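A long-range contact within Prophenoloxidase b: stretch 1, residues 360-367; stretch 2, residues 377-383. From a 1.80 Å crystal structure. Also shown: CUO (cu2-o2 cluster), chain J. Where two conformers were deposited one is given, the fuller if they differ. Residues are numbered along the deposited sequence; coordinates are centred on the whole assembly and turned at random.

Stretch 1, residues 360-367: GHDFLGQS
Stretch 2 377-383: TSGVMGA

A metal-binding histidine is commonly steadied through the ring nitrogen that the metal leaves free, and this contact in Prophenoloxidase b is a compact example. His 361 (chi1 -88°, chi2 -91°) lies in a helix that enters from earlier in the chain; its NE2 binds CU2 of the Cu2-O2 cluster at 2.1 Å, while its ND1 donates to Met 381 O at 2.8 Å, fixing the ring from its other nitrogen. A second hydrogen bond, Gly 379 N to Gly 365 O (2.8 Å, 159°), ties the helix at Gly 365 to the loop just before the 3-10 segment 380-382. Here the backbones come closest, with the CA atoms of Gly 365 and Gly 379 4.4 Å apart. An ideal CB on Gly 365 would lie a tight 3.3 Å from Ser 378 OG and from Gly 382 N, so the close approach suits glycine.

Asp 362 (chi1 m) points its CB away, yet its OD1 accepts from two bridging waters, one also donating to Gly 382 O and the other to Ser 378 OG. Ser 378 (chi1 t) donates OG to Gly 379 O at 2.9 Å.

Packing centres on Met 381, whose m, m, m side chain places CE over one face of the His 361 ring, 3.4 Å from ND1, and 3.8 Å from Leu 364 CD1. Farther out, Gln 366 NE2 approaches Ser 378 CB at 3.4 Å.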

# COMPACT_ATOMS: atom_id res chain seq x y z
N GLY A 360 22.53 10.97 10.42
CA GLY A 360 21.90 9.66 10.35
C GLY A 360 21.85 8.99 11.71
O GLY A 360 20.87 8.35 12.05
N HIS A 361 22.92 9.13 12.50
CA HIS A 361 22.90 8.62 13.87
C HIS A 361 21.77 9.25 14.67
O HIS A 361 21.07 8.57 15.44
CB HIS A 361 24.19 8.96 14.59
CG HIS A 361 25.25 7.92 14.40
ND1 HIS A 361 25.40 6.87 15.27
CD2 HIS A 361 26.19 7.77 13.44
CE1 HIS A 361 26.40 6.11 14.86
NE2 HIS A 361 26.88 6.63 13.76
N ASP A 362 21.62 10.55 14.52
CA ASP A 362 20.58 11.27 15.25
C ASP A 362 19.16 10.97 14.75
O ASP A 362 18.23 10.90 15.55
CB ASP A 362 20.87 12.77 15.23
CG ASP A 362 22.04 13.15 16.13
OD1 ASP A 362 22.37 12.36 17.05
OD2 ASP A 362 22.64 14.23 15.92
N PHE A 363 18.99 10.81 13.44
CA PHE A 363 17.69 10.36 12.93
C PHE A 363 17.32 9.00 13.52
O PHE A 363 16.19 8.79 13.94
CB PHE A 363 17.72 10.21 11.41
CG PHE A 363 17.46 11.49 10.64
CD1 PHE A 363 18.29 12.60 10.79
CD2 PHE A 363 16.41 11.56 9.73
CE1 PHE A 363 18.07 13.75 10.05
CE2 PHE A 363 16.19 12.71 8.98
CZ PHE A 363 17.01 13.81 9.15
N LEU A 364 18.26 8.06 13.52
CA LEU A 364 17.96 6.73 14.05
C LEU A 364 17.74 6.81 15.56
O LEU A 364 16.83 6.18 16.11
CB LEU A 364 19.08 5.74 13.67
CG LEU A 364 19.12 5.40 12.18
CD1 LEU A 364 20.47 4.73 11.79
CD2 LEU A 364 17.96 4.50 11.77
N GLY A 365 18.57 7.61 16.24
CA GLY A 365 18.48 7.71 17.69
C GLY A 365 17.21 8.40 18.16
O GLY A 365 16.79 8.22 19.30
N GLN A 366 16.58 9.19 17.29
CA GLN A 366 15.36 9.92 17.68
C GLN A 366 14.11 9.38 17.01
O GLN A 366 13.02 9.97 17.13
CB GLN A 366 15.49 11.41 17.35
CG GLN A 366 16.63 12.13 18.08
CD GLN A 366 16.40 12.27 19.57
OE1 GLN A 366 15.39 11.83 20.11
NE2 GLN A 366 17.36 12.89 20.25
N SER A 367 14.24 8.25 16.32
CA SER A 367 13.14 7.72 15.51
C SER A 367 11.91 7.23 16.30
O SER A 367 10.83 7.04 15.73
CB SER A 367 13.64 6.64 14.54
OG SER A 367 14.19 5.53 15.22
N THR A 377 14.08 10.97 25.83
CA THR A 377 15.53 10.86 25.70
C THR A 377 15.91 10.32 24.30
O THR A 377 15.06 9.89 23.54
CB THR A 377 16.07 9.89 26.79
OG1 THR A 377 15.31 8.67 26.78
CG2 THR A 377 15.94 10.51 28.17
N SER A 378 17.19 10.37 23.95
CA SER A 378 17.66 9.79 22.69
C SER A 378 17.95 8.30 22.86
O SER A 378 18.13 7.81 23.98
CB SER A 378 18.91 10.52 22.21
OG SER A 378 19.59 9.77 21.21
N GLY A 379 17.96 7.57 21.75
CA GLY A 379 18.36 6.17 21.79
C GLY A 379 19.88 6.08 21.73
O GLY A 379 20.55 7.10 21.57
N VAL A 380 20.42 4.87 21.88
CA VAL A 380 21.88 4.68 21.97
C VAL A 380 22.67 5.07 20.72
O VAL A 380 23.89 5.30 20.80
CB VAL A 380 22.26 3.25 22.41
CG1 VAL A 380 21.73 2.97 23.81
CG2 VAL A 380 21.76 2.19 21.40
N MET A 381 22.02 5.15 19.56
CA MET A 381 22.72 5.58 18.34
C MET A 381 23.21 7.02 18.44
O MET A 381 24.07 7.44 17.66
CB MET A 381 21.83 5.43 17.10
CG MET A 381 21.80 4.02 16.55
SD MET A 381 23.39 3.53 15.83
CE MET A 381 23.35 4.40 14.26
N GLY A 382 22.68 7.77 19.41
CA GLY A 382 23.07 9.16 19.60
C GLY A 382 24.40 9.38 20.35
O GLY A 382 24.83 10.52 20.49
N ALA A 383 25.04 8.31 20.82
CA ALA A 383 26.25 8.47 21.65
C ALA A 383 27.34 7.50 21.25
O ALA A 383 27.05 6.33 21.00
CB ALA A 383 25.90 8.27 23.12
CU1 CUO J . 31.86 5.50 14.66
CU2 CUO J . 28.76 6.17 12.96
O1 CUO J . 30.49 6.67 13.78
O2 CUO J . 29.64 5.80 14.91
O HOH W 1 24.48 12.61 18.80
O HOH W 2 20.28 11.18 18.77